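Local coordinates for protein alkaline serine protease (Pseudoalteromonas sp., PDB 1Y9Z) that probably cleaves peptide bonds as a cold-adapted subtilisin-like serine endopeptidase of an Antarctic bacterium, carrying a beta-barrel insert beside its catalytic alpha/beta domain, at residues 332-337 / 354-359; 25-30 / 92-97; 201-206 / 316-321; 236-241 / 325-330. All coordinates share one frame; numbering follows the deposited sequence.

Interaction 1 (332-337 / 354-359); sequences PSVSVD and VSNQGN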
loop_
_atom_site.group_PDB
_atom_site.type_symbol
_atom_site.label_atom_id
_atom_site.label_comp_id
_atom_site.label_asym_id
_atom_site.label_seq_id
_atom_site.Cartn_x
_atom_site.Cartn_y
_atom_site.Cartn_z
ATOM N N PRO A 332 -11.067 -18.122 11.975
ATOM C CA PRO A 332 -10.053 -17.155 11.544
ATOM C C PRO A 332 -9.128 -17.735 10.478
ATOM O O PRO A 332 -8.577 -18.825 10.642
ATOM C CB PRO A 332 -9.322 -16.816 12.843
ATOM C CG PRO A 332 -9.454 -18.079 13.645
ATOM C CD PRO A 332 -10.884 -18.487 13.392
ATOM N N SER A 333 -8.976 -17.007 9.378
ATOM C CA SER A 333 -8.108 -17.439 8.292
ATOM C C SER A 333 -7.223 -16.272 7.862
ATOM O O SER A 333 -7.655 -15.116 7.873
ATOM C CB SER A 333 -8.945 -17.962 7.117
ATOM O OG SER A 333 -9.870 -16.997 6.652
ATOM N N VAL A 334 -5.983 -16.581 7.497
ATOM C CA VAL A 334 -5.024 -15.560 7.096
ATOM C C VAL A 334 -4.261 -15.932 5.827
ATOM O O VAL A 334 -4.328 -17.068 5.357
ATOM C CB VAL A 334 -3.993 -15.308 8.221
ATOM C CG1 VAL A 334 -4.710 -14.914 9.504
ATOM C CG2 VAL A 334 -3.146 -16.557 8.446
ATOM N N SER A 335 -3.529 -14.958 5.292
ATOM C CA SER A 335 -2.737 -15.143 4.083
ATOM C C SER A 335 -1.282 -14.743 4.326
ATOM O O SER A 335 -1.013 -13.701 4.920
ATOM C CB SER A 335 -3.320 -14.294 2.948
ATOM O OG SER A 335 -2.460 -14.269 1.820
ATOM N N VAL A 336 -0.350 -15.577 3.873
ATOM C CA VAL A 336 1.079 -15.305 4.018
ATOM C C VAL A 336 1.767 -15.587 2.683
ATOM O O VAL A 336 1.214 -16.295 1.838
ATOM C CB VAL A 336 1.732 -16.190 5.117
ATOM C CG1 VAL A 336 1.093 -15.906 6.472
ATOM C CG2 VAL A 336 1.588 -17.661 4.760
ATOM N N ASP A 337 2.965 -15.042 2.487
ATOM C CA ASP A 337 3.672 -15.264 1.229
ATOM C C ASP A 337 4.228 -16.682 1.156
ATOM O O ASP A 337 4.187 -17.424 2.141
ATOM C CB ASP A 337 4.769 -14.202 1.020
ATOM C CG ASP A 337 5.899 -14.294 2.026
ATOM O OD1 ASP A 337 6.655 -13.305 2.140
ATOM O OD2 ASP A 337 6.051 -15.342 2.685
ATOM N N VAL A 354 -3.489 -18.875 15.435
ATOM C CA VAL A 354 -3.760 -17.961 14.335
ATOM C C VAL A 354 -4.813 -16.997 14.845
ATOM O O VAL A 354 -5.791 -17.412 15.468
ATOM C CB VAL A 354 -4.317 -18.702 13.104
ATOM C CG1 VAL A 354 -4.641 -17.704 11.999
ATOM C CG2 VAL A 354 -3.308 -19.721 12.618
ATOM N N SER A 355 -4.624 -15.711 14.586
ATOM C CA SER A 355 -5.586 -14.740 15.064
ATOM C C SER A 355 -5.796 -13.543 14.157
ATOM O O SER A 355 -4.860 -13.045 13.531
ATOM C CB SER A 355 -5.161 -14.240 16.444
ATOM O OG SER A 355 -3.892 -13.614 16.382
ATOM N N ASN A 356 -7.047 -13.108 14.085
ATOM C CA ASN A 356 -7.425 -11.923 13.326
ATOM C C ASN A 356 -7.983 -10.999 14.397
ATOM O O ASN A 356 -8.804 -11.417 15.215
ATOM C CB ASN A 356 -8.511 -12.227 12.294
ATOM C CG ASN A 356 -7.980 -12.967 11.086
ATOM O OD1 ASN A 356 -6.804 -12.853 10.741
ATOM N ND2 ASN A 356 -8.851 -13.715 10.422
ATOM N N GLN A 357 -7.534 -9.751 14.405
ATOM C CA GLN A 357 -7.990 -8.802 15.409
ATOM C C GLN A 357 -8.507 -7.512 14.795
ATOM O O GLN A 357 -7.853 -6.918 13.940
ATOM C CB GLN A 357 -6.843 -8.486 16.371
ATOM C CG GLN A 357 -6.321 -9.703 17.122
ATOM C CD GLN A 357 -5.035 -9.421 17.871
ATOM O OE1 GLN A 357 -4.961 -8.494 18.677
ATOM N NE2 GLN A 357 -4.011 -10.228 17.610
ATOM N N GLY A 358 -9.689 -7.090 15.229
ATOM C CA GLY A 358 -10.259 -5.856 14.726
ATOM C C GLY A 358 -9.963 -4.716 15.683
ATOM O O GLY A 358 -9.225 -4.891 16.656
ATOM N N ASN A 359 -10.529 -3.548 15.401
ATOM C CA ASN A 359 -10.341 -2.369 16.242
ATOM C C ASN A 359 -8.868 -1.988 16.390
ATOM O O ASN A 359 -8.449 -1.488 17.434
ATOM C CB ASN A 359 -10.956 -2.619 17.625
ATOM C CG ASN A 359 -11.196 -1.336 18.404
ATOM O OD1 ASN A 359 -11.935 -0.457 17.961
ATOM N ND2 ASN A 359 -10.581 -1.230 19.578
#
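Asn356 ND2 is gripped by two backbone carbonyls: it donates to Ser333 O at 3.1 Å and also to Ile249 O outside the two segments. The setting is the insert beta-barrel domain, where strand 333-336 and the part of strand 351-360 that begins at Val354 cross steeply (101° between the N-to-C directions of the short segments), with axes 7.0 Å apart. At that separation side chains, rather than a ladder of backbone bonds, make the contact.

The bond to Ser333 is nearly straight. Its acceptor lies in the amide plane of Asn356, yet the nitrogen reaches the carbonyl from above the carbonyl plane, 44° out of it. This fixes the rotation of the amide and turns OD1 toward Val334, where it sits 3.2 Å from CG1, a tight fit for an oxygen against a methyl. OD1 is buried here and has no hydrogen-bonding partner in the model, so the two bonds of ND2 seem to pay for placing the amide in an apolar setting. Pro332 adds its ring next to the amide, with CB 4.0 Å from Asn356 ND2.

The valines complete the apolar part. Ile307 of strand 305-309 touches both of them, while Ala217 of strand 214-221 and Pro233 of strand 232-240 border Asn356. Val354 holds CG1 anti to its backbone N (chi1 178°), which aims that methyl at the other strand. Val334 and Val354 meet tip to tip, CG1 on CG1 at 3.7 Å, and Val334 CG2 lies 4.0 Å from the same methyl, Val354 CG1.

Interaction 2 (25-30 / 92-97); sequences TICIID and NIHIVK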
loop_
_atom_site.group_PDB
_atom_site.type_symbol
_atom_site.label_atom_id
_atom_site.label_comp_id
_atom_site.label_asym_id
_atom_site.label_seq_id
_atom_site.Cartn_x
_atom_site.Cartn_y
_atom_site.Cartn_z
ATOM N N THR A 25 9.085 19.894 1.363
ATOM C CA THR A 25 7.710 19.874 1.843
ATOM C C THR A 25 6.889 19.029 0.880
ATOM O O THR A 25 6.893 19.274 -0.329
ATOM C CB THR A 25 7.081 21.283 1.912
ATOM O OG1 THR A 25 7.762 22.066 2.900
ATOM C CG2 THR A 25 5.607 21.188 2.295
ATOM N N ILE A 26 6.215 18.016 1.411
ATOM C CA ILE A 26 5.372 17.161 0.589
ATOM C C ILE A 26 3.923 17.378 1.007
ATOM O O ILE A 26 3.601 17.365 2.195
ATOM C CB ILE A 26 5.751 15.660 0.724
ATOM C CG1 ILE A 26 4.765 14.805 -0.079
ATOM C CG2 ILE A 26 5.770 15.238 2.188
ATOM C CD1 ILE A 26 5.220 13.381 -0.306
ATOM N N CYS A 27 3.061 17.609 0.024
ATOM C CA CYS A 27 1.647 17.841 0.283
ATOM C C CYS A 27 0.835 16.638 -0.141
ATOM O O CYS A 27 0.940 16.175 -1.279
ATOM C CB CYS A 27 1.171 19.060 -0.491
ATOM S SG CYS A 27 -0.477 19.712 -0.063
ATOM N N ILE A 28 0.026 16.143 0.787
ATOM C CA ILE A 28 -0.820 14.988 0.540
ATOM C C ILE A 28 -2.259 15.439 0.308
ATOM O O ILE A 28 -2.929 15.915 1.229
ATOM C CB ILE A 28 -0.801 14.018 1.741
ATOM C CG1 ILE A 28 0.639 13.628 2.079
ATOM C CG2 ILE A 28 -1.611 12.779 1.417
ATOM C CD1 ILE A 28 0.771 12.832 3.370
ATOM N N ILE A 29 -2.721 15.314 -0.933
ATOM C CA ILE A 29 -4.097 15.668 -1.277
ATOM C C ILE A 29 -4.838 14.345 -1.159
ATOM O O ILE A 29 -4.661 13.445 -1.983
ATOM C CB ILE A 29 -4.189 16.216 -2.715
ATOM C CG1 ILE A 29 -3.376 17.510 -2.822
ATOM C CG2 ILE A 29 -5.644 16.456 -3.096
ATOM C CD1 ILE A 29 -3.431 18.171 -4.193
ATOM N N ASP A 30 -5.665 14.219 -0.126
ATOM C CA ASP A 30 -6.353 12.960 0.104
ATOM C C ASP A 30 -7.531 13.139 1.068
ATOM O O ASP A 30 -8.155 14.201 1.100
ATOM C CB ASP A 30 -5.337 11.950 0.660
ATOM C CG ASP A 30 -5.617 10.526 0.218
ATOM O OD1 ASP A 30 -6.690 10.000 0.568
ATOM O OD2 ASP A 30 -4.759 9.931 -0.474
ATOM N N ASN A 92 8.659 18.019 6.121
ATOM C CA ASN A 92 7.509 18.884 6.330
ATOM C C ASN A 92 6.389 18.288 5.500
ATOM O O ASN A 92 6.573 17.981 4.322
ATOM C CB ASN A 92 7.797 20.307 5.854
ATOM C CG ASN A 92 8.909 20.959 6.633
ATOM O OD1 ASN A 92 8.775 21.221 7.829
ATOM N ND2 ASN A 92 10.025 21.216 5.963
ATOM N N ILE A 93 5.232 18.120 6.126
ATOM C CA ILE A 93 4.073 17.544 5.464
ATOM C C ILE A 93 2.906 18.513 5.531
ATOM O O ILE A 93 2.607 19.055 6.595
ATOM C CB ILE A 93 3.643 16.237 6.156
ATOM C CG1 ILE A 93 4.829 15.276 6.235
ATOM C CG2 ILE A 93 2.478 15.602 5.404
ATOM C CD1 ILE A 93 4.565 14.046 7.079
ATOM N N HIS A 94 2.254 18.742 4.394
ATOM C CA HIS A 94 1.092 19.621 4.362
ATOM C C HIS A 94 -0.089 18.787 3.895
ATOM O O HIS A 94 0.013 18.031 2.927
ATOM C CB HIS A 94 1.296 20.804 3.416
ATOM C CG HIS A 94 0.321 21.917 3.645
ATOM N ND1 HIS A 94 0.370 22.725 4.761
ATOM C CD2 HIS A 94 -0.754 22.326 2.931
ATOM C CE1 HIS A 94 -0.634 23.584 4.725
ATOM N NE2 HIS A 94 -1.332 23.362 3.625
ATOM N N ILE A 95 -1.208 18.926 4.590
ATOM C CA ILE A 95 -2.400 18.160 4.277
ATOM C C ILE A 95 -3.531 18.990 3.684
ATOM O O ILE A 95 -3.898 20.038 4.218
ATOM C CB ILE A 95 -2.945 17.461 5.553
ATOM C CG1 ILE A 95 -1.836 16.643 6.228
ATOM C CG2 ILE A 95 -4.135 16.577 5.203
ATOM C CD1 ILE A 95 -1.233 15.553 5.361
ATOM N N VAL A 96 -4.065 18.524 2.560
ATOM C CA VAL A 96 -5.211 19.167 1.933
ATOM C C VAL A 96 -6.232 18.040 1.826
ATOM O O VAL A 96 -6.041 17.076 1.081
ATOM C CB VAL A 96 -4.891 19.727 0.532
ATOM C CG1 VAL A 96 -6.165 20.272 -0.109
ATOM C CG2 VAL A 96 -3.860 20.846 0.641
ATOM N N LYS A 97 -7.300 18.153 2.607
ATOM C CA LYS A 97 -8.352 17.143 2.655
ATOM C C LYS A 97 -9.452 17.427 1.636
ATOM O O LYS A 97 -10.236 18.363 1.801
ATOM C CB LYS A 97 -8.939 17.103 4.071
ATOM C CG LYS A 97 -9.995 16.039 4.306
ATOM C CD LYS A 97 -10.540 16.161 5.721
ATOM C CE LYS A 97 -11.699 15.221 5.979
ATOM N NZ LYS A 97 -12.303 15.490 7.317
#
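Cys27 and His94 are paired residues of two neighbouring parallel strands, and the cysteine shows how their side chains mesh. Its CB lies 3.8 Å from His94 O. With SG anti to the backbone N (chi1 -169°), the sulfur leans over the second strand: SG sits 3.5 Å from His94 O, touches Val96 CG2 at 3.6 Å, and lies at the edge of the His94 ring, in its plane, 4.0 Å from CD2. From there SG closes the disulfide to Cys117 of helix 110-119. The His94 ring is held by hydrogen bonds at both nitrogens, ND1 to Thr46 and NE2 to Thr48.

On the other face of the sheet, Ile28 and Ile95 lie side by side, and Ile28 CD1 touches both Ile93 CG2 (3.8 Å) and Ile95 CD1 (3.9 Å) beneath helix 65-74. Five backbone hydrogen bonds join the strands, from Ile26 N to Asn92 O at one end to Asp30 N to Val96 O at the other; between them His94 N bonds Ile26 O, Ile28 N bonds His94 O and Val96 N bonds Ile28 O.

Helices thus cover both faces, as in the three-layer alpha/beta sandwich of subtilases. At the C-terminal end of strand 25-30, Asp30 OD1 bonds His65 ND1, and its side chain is about 6 Å from the bound phenylmethanesulfonic acid, consistent with the Asp-His-Ser catalytic triad that Ser369 would complete.

Interaction 3 (201-206 / 316-321); sequences PGEAIL and GLQNPF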
loop_
_atom_site.group_PDB
_atom_site.type_symbol
_atom_site.label_atom_id
_atom_site.label_comp_id
_atom_site.label_asym_id
_atom_site.label_seq_id
_atom_site.Cartn_x
_atom_site.Cartn_y
_atom_site.Cartn_z
ATOM N N PRO A 201 5.520 -0.388 -4.169
ATOM C CA PRO A 201 4.815 -1.444 -3.435
ATOM C C PRO A 201 3.323 -1.106 -3.358
ATOM O O PRO A 201 2.957 -0.034 -2.869
ATOM C CB PRO A 201 5.489 -1.408 -2.065
ATOM C CG PRO A 201 6.899 -0.973 -2.398
ATOM C CD PRO A 201 6.664 0.130 -3.397
ATOM N N GLY A 202 2.466 -2.012 -3.833
ATOM C CA GLY A 202 1.037 -1.743 -3.823
ATOM C C GLY A 202 0.093 -2.884 -3.479
ATOM O O GLY A 202 -1.123 -2.723 -3.574
ATOM N N GLU A 203 0.632 -4.038 -3.099
ATOM C CA GLU A 203 -0.204 -5.174 -2.713
ATOM C C GLU A 203 0.173 -5.539 -1.283
ATOM O O GLU A 203 1.352 -5.698 -0.970
ATOM C CB GLU A 203 0.039 -6.374 -3.637
ATOM C CG GLU A 203 -0.692 -7.667 -3.244
ATOM C CD GLU A 203 -2.212 -7.585 -3.345
ATOM O OE1 GLU A 203 -2.733 -6.743 -4.108
ATOM O OE2 GLU A 203 -2.897 -8.385 -2.673
ATOM N N ALA A 204 -0.832 -5.651 -0.421
ATOM C CA ALA A 204 -0.611 -5.999 0.983
ATOM C C ALA A 204 0.336 -5.000 1.641
ATOM O O ALA A 204 1.412 -5.366 2.123
ATOM C CB ALA A 204 -0.042 -7.417 1.091
ATOM N N ILE A 205 -0.077 -3.735 1.656
ATOM C CA ILE A 205 0.721 -2.668 2.248
ATOM C C ILE A 205 0.192 -2.303 3.635
ATOM O O ILE A 205 -0.915 -1.781 3.773
ATOM C CB ILE A 205 0.707 -1.399 1.353
ATOM C CG1 ILE A 205 1.192 -1.748 -0.063
ATOM C CG2 ILE A 205 1.571 -0.310 1.973
ATOM C CD1 ILE A 205 2.547 -2.440 -0.118
ATOM N N LEU A 206 0.989 -2.590 4.658
ATOM C CA LEU A 206 0.611 -2.283 6.031
ATOM C C LEU A 206 0.945 -0.833 6.353
ATOM O O LEU A 206 2.050 -0.365 6.074
ATOM C CB LEU A 206 1.361 -3.201 6.999
ATOM C CG LEU A 206 1.142 -2.955 8.495
ATOM C CD1 LEU A 206 -0.307 -3.258 8.860
ATOM C CD2 LEU A 206 2.094 -3.835 9.297
ATOM N N GLY A 316 4.541 -13.660 -3.931
ATOM C CA GLY A 316 4.546 -12.513 -3.039
ATOM C C GLY A 316 3.388 -12.525 -2.060
ATOM O O GLY A 316 2.495 -13.366 -2.148
ATOM N N LEU A 317 3.396 -11.583 -1.123
ATOM C CA LEU A 317 2.328 -11.502 -0.137
ATOM C C LEU A 317 1.045 -10.993 -0.788
ATOM O O LEU A 317 1.020 -9.910 -1.382
ATOM C CB LEU A 317 2.733 -10.574 1.011
ATOM C CG LEU A 317 1.727 -10.431 2.156
ATOM C CD1 LEU A 317 1.516 -11.776 2.837
ATOM C CD2 LEU A 317 2.246 -9.409 3.153
ATOM N N GLN A 318 -0.020 -11.779 -0.682
ATOM C CA GLN A 318 -1.297 -11.399 -1.271
ATOM C C GLN A 318 -2.349 -11.063 -0.214
ATOM O O GLN A 318 -2.380 -11.661 0.864
ATOM C CB GLN A 318 -1.824 -12.527 -2.165
ATOM C CG GLN A 318 -0.822 -13.059 -3.189
ATOM C CD GLN A 318 -0.310 -11.988 -4.137
ATOM O OE1 GLN A 318 -1.084 -11.196 -4.676
ATOM N NE2 GLN A 318 1.002 -11.971 -4.357
ATOM N N ASN A 319 -3.203 -10.097 -0.540
ATOM C CA ASN A 319 -4.293 -9.654 0.329
ATOM C C ASN A 319 -5.533 -9.705 -0.564
ATOM O O ASN A 319 -6.128 -8.678 -0.883
ATOM C CB ASN A 319 -4.034 -8.215 0.795
ATOM C CG ASN A 319 -5.200 -7.622 1.573
ATOM O OD1 ASN A 319 -5.364 -6.399 1.624
ATOM N ND2 ASN A 319 -6.004 -8.476 2.188
ATOM N N PRO A 320 -5.942 -10.916 -0.973
ATOM C CA PRO A 320 -7.106 -11.092 -1.843
ATOM C C PRO A 320 -8.462 -11.045 -1.165
ATOM O O PRO A 320 -8.567 -11.126 0.058
ATOM C CB PRO A 320 -6.847 -12.453 -2.462
ATOM C CG PRO A 320 -6.311 -13.217 -1.288
ATOM C CD PRO A 320 -5.345 -12.222 -0.634
ATOM N N PHE A 321 -9.503 -10.911 -1.977
ATOM C CA PHE A 321 -10.859 -10.907 -1.460
ATOM C C PHE A 321 -11.250 -12.359 -1.230
ATOM O O PHE A 321 -11.116 -13.194 -2.129
ATOM C CB PHE A 321 -11.839 -10.292 -2.463
ATOM C CG PHE A 321 -11.724 -8.804 -2.598
ATOM C CD1 PHE A 321 -11.056 -8.239 -3.678
ATOM C CD2 PHE A 321 -12.290 -7.964 -1.645
ATOM C CE1 PHE A 321 -10.955 -6.855 -3.808
ATOM C CE2 PHE A 321 -12.195 -6.579 -1.764
ATOM C CZ PHE A 321 -11.525 -6.024 -2.849
HETATM O O HOH W 1 2.867 -8.039 -1.720
#
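Glu203 and Asn319 share the one direct hydrogen bond of this contact: Asn319 N donates to Glu203 OE2 at 2.8 Å, meeting the oxygen nearly along its C-O axis. The glutamate has CG anti to the backbone N and bends at chi2 (66°), which brings CD round toward Asn319 N, while CG rests 3.4 Å from Leu317 O. The Gln318 side chain crosses that of Glu203 at about a right angle, its amide plane only 8° from the carboxylate plane. Gln318 NE2 is held by Gly316 O and by Asp181. An alanine in place of Glu203 would probably leave Asn319 N without its acceptor and open a gap beside the Gln318 amide.

One water bridges the backbones, donating to Glu203 O at 2.9 Å and to Leu317 O at 2.7 Å.

The apolar share falls to Ala204, whose CB meets both CG and CD2 of Leu317 at 3.7 Å.

Here the catalytic alpha/beta part meets the barrel insert: Tyr364 of strand 362-365 packs on Ala204 and Leu317, Val232 of strand 232-240 backs Leu317 and Asn319, and Ile205 turns away onto Met370 and His374 of helix 368-385.

Interaction 4 (236-241 / 325-330); sequences RLTPSG and ANSDIT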
loop_
_atom_site.group_PDB
_atom_site.type_symbol
_atom_site.label_atom_id
_atom_site.label_comp_id
_atom_site.label_asym_id
_atom_site.label_seq_id
_atom_site.Cartn_x
_atom_site.Cartn_y
_atom_site.Cartn_z
ATOM N N ARG A 236 -12.650 -11.115 4.131
ATOM C CA ARG A 236 -13.844 -11.902 3.859
ATOM C C ARG A 236 -15.067 -11.086 3.472
ATOM O O ARG A 236 -15.385 -10.072 4.096
ATOM C CB ARG A 236 -14.172 -12.767 5.080
ATOM C CG ARG A 236 -15.421 -13.632 4.951
ATOM C CD ARG A 236 -15.460 -14.645 6.091
ATOM N NE ARG A 236 -16.631 -15.518 6.070
ATOM C CZ ARG A 236 -17.716 -15.335 6.818
ATOM N NH1 ARG A 236 -18.732 -16.185 6.735
ATOM N NH2 ARG A 236 -17.789 -14.303 7.648
ATOM N N LEU A 237 -15.752 -11.553 2.431
ATOM C CA LEU A 237 -16.960 -10.914 1.932
ATOM C C LEU A 237 -18.058 -11.968 1.826
ATOM O O LEU A 237 -17.812 -13.080 1.362
ATOM C CB LEU A 237 -16.722 -10.319 0.542
ATOM C CG LEU A 237 -15.576 -9.326 0.334
ATOM C CD1 LEU A 237 -15.517 -8.938 -1.137
ATOM C CD2 LEU A 237 -15.784 -8.098 1.203
ATOM N N THR A 238 -19.261 -11.620 2.265
ATOM C CA THR A 238 -20.393 -12.535 2.189
ATOM C C THR A 238 -21.553 -11.807 1.521
ATOM O O THR A 238 -21.569 -10.578 1.458
ATOM C CB THR A 238 -20.830 -13.027 3.588
ATOM O OG1 THR A 238 -21.208 -11.909 4.399
ATOM C CG2 THR A 238 -19.698 -13.788 4.257
ATOM N N PRO A 239 -22.539 -12.556 1.003
ATOM C CA PRO A 239 -23.689 -11.940 0.339
ATOM C C PRO A 239 -24.446 -10.918 1.185
ATOM O O PRO A 239 -24.670 -11.119 2.379
ATOM C CB PRO A 239 -24.553 -13.143 -0.041
ATOM C CG PRO A 239 -24.202 -14.160 1.004
ATOM C CD PRO A 239 -22.705 -14.017 1.084
ATOM N N SER A 240 -24.826 -9.815 0.550
ATOM C CA SER A 240 -25.568 -8.752 1.215
ATOM C C SER A 240 -26.524 -8.119 0.213
ATOM O O SER A 240 -26.211 -7.101 -0.403
ATOM C CB SER A 240 -24.611 -7.689 1.758
ATOM O OG SER A 240 -25.327 -6.622 2.355
ATOM N N GLY A 241 -27.690 -8.734 0.052
ATOM C CA GLY A 241 -28.668 -8.223 -0.887
ATOM C C GLY A 241 -28.356 -8.701 -2.290
ATOM O O GLY A 241 -28.460 -9.892 -2.584
ATOM N N ALA A 325 -19.427 -17.097 -0.675
ATOM C CA ALA A 325 -20.829 -17.146 -1.076
ATOM C C ALA A 325 -21.775 -17.780 -0.058
ATOM O O ALA A 325 -22.857 -17.252 0.198
ATOM C CB ALA A 325 -20.956 -17.867 -2.414
ATOM N N ASN A 326 -21.374 -18.911 0.515
ATOM C CA ASN A 326 -22.217 -19.605 1.484
ATOM C C ASN A 326 -21.853 -19.312 2.936
ATOM O O ASN A 326 -22.362 -19.962 3.850
ATOM C CB ASN A 326 -22.159 -21.114 1.235
ATOM C CG ASN A 326 -22.601 -21.491 -0.166
ATOM O OD1 ASN A 326 -23.710 -21.160 -0.588
ATOM N ND2 ASN A 326 -21.735 -22.187 -0.892
ATOM N N SER A 327 -20.977 -18.333 3.144
ATOM C CA SER A 327 -20.551 -17.956 4.490
ATOM C C SER A 327 -20.064 -19.182 5.256
ATOM O O SER A 327 -20.454 -19.409 6.403
ATOM C CB SER A 327 -21.712 -17.305 5.245
ATOM O OG SER A 327 -22.208 -16.174 4.552
ATOM N N ASP A 328 -19.201 -19.963 4.613
ATOM C CA ASP A 328 -18.657 -21.180 5.203
ATOM C C ASP A 328 -17.462 -20.942 6.120
ATOM O O ASP A 328 -17.256 -21.680 7.082
ATOM C CB ASP A 328 -18.250 -22.149 4.091
ATOM C CG ASP A 328 -19.408 -22.515 3.185
ATOM O OD1 ASP A 328 -19.155 -23.043 2.082
ATOM O OD2 ASP A 328 -20.569 -22.282 3.579
ATOM N N ILE A 329 -16.670 -19.916 5.821
ATOM C CA ILE A 329 -15.491 -19.620 6.622
ATOM C C ILE A 329 -15.840 -18.815 7.869
ATOM O O ILE A 329 -15.781 -17.585 7.873
ATOM C CB ILE A 329 -14.443 -18.851 5.793
ATOM C CG1 ILE A 329 -14.271 -19.525 4.426
ATOM C CG2 ILE A 329 -13.116 -18.818 6.537
ATOM C CD1 ILE A 329 -13.919 -21.006 4.499
ATOM N N THR A 330 -16.200 -19.533 8.929
ATOM C CA THR A 330 -16.576 -18.923 10.196
ATOM C C THR A 330 -15.438 -18.985 11.212
ATOM O O THR A 330 -15.627 -18.681 12.391
ATOM C CB THR A 330 -17.812 -19.622 10.789
ATOM O OG1 THR A 330 -17.577 -21.033 10.851
ATOM C CG2 THR A 330 -19.038 -19.353 9.926
#
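Arg236 has the carbonyl oxygen of Ile329 lying over a face of its guanidinium rather than at a rim N-H: Ile329 O is 2.9 Å from NE and 3.1 Å from CZ, yet the angle is too poor for a hydrogen bond. The opposite face is covered by Thr238 CG2, 3.5 Å above the plane and over its centre, so the flat group is sandwiched between a carbonyl and a methyl.

In the rim, NE forms a salt bridge with Asp324, NH2 donates to Ala247 O, and NH1 sits 3.4 Å from Ser327 CA. The chain is extended from CG to NE (chi3 179°), which carries NE out to the loop. A leucine in place of Arg236 would probably leave Asp324 without its charged mate and Ala247 O without this donor.

Farther along the strand the contact thins out: Thr238 CG2 touches Ser327 OG at 3.5 Å, and Pro239 CD rests 3.4 Å from Ala325 O. Asp324 also accepts from Asp328 N and Ile329 N, so one carboxylate ties the loop to itself and to the arginine. Ile329, the centre of an inverse gamma turn, sends its side chain onto helix 291-300.

The segment 325-330 belongs to the connection between strands 321-323 and 333-336, both partners of strand 232-240: a surface loop of the beta-barrel insert, pinned to its strand by a buried arginine.

Overall arrangement
Interaction 2 comes first along the chain and stands apart, in the catalytic alpha/beta domain, its centre 32 Å from that of interaction 1 and on the other side of the chain's centre. Interactions 3 and 4 follow with alternating segments, and interaction 1 comes last. Interactions 1 and 4 belong to the barrel insert, 17 Å apart between centres, reaching neighbouring strands 333-336 and 232-240 of one sheet. Interaction 3, nearest the middle of the molecule, touches interaction 1, where Ser335 OG probably bonds Gln318 O, and interaction 4, where Phe321 packs on Leu237. Interactions 4, 3 and 1 thus form one connected group at the junction of insert and protease domain, while interaction 2 touches none of them.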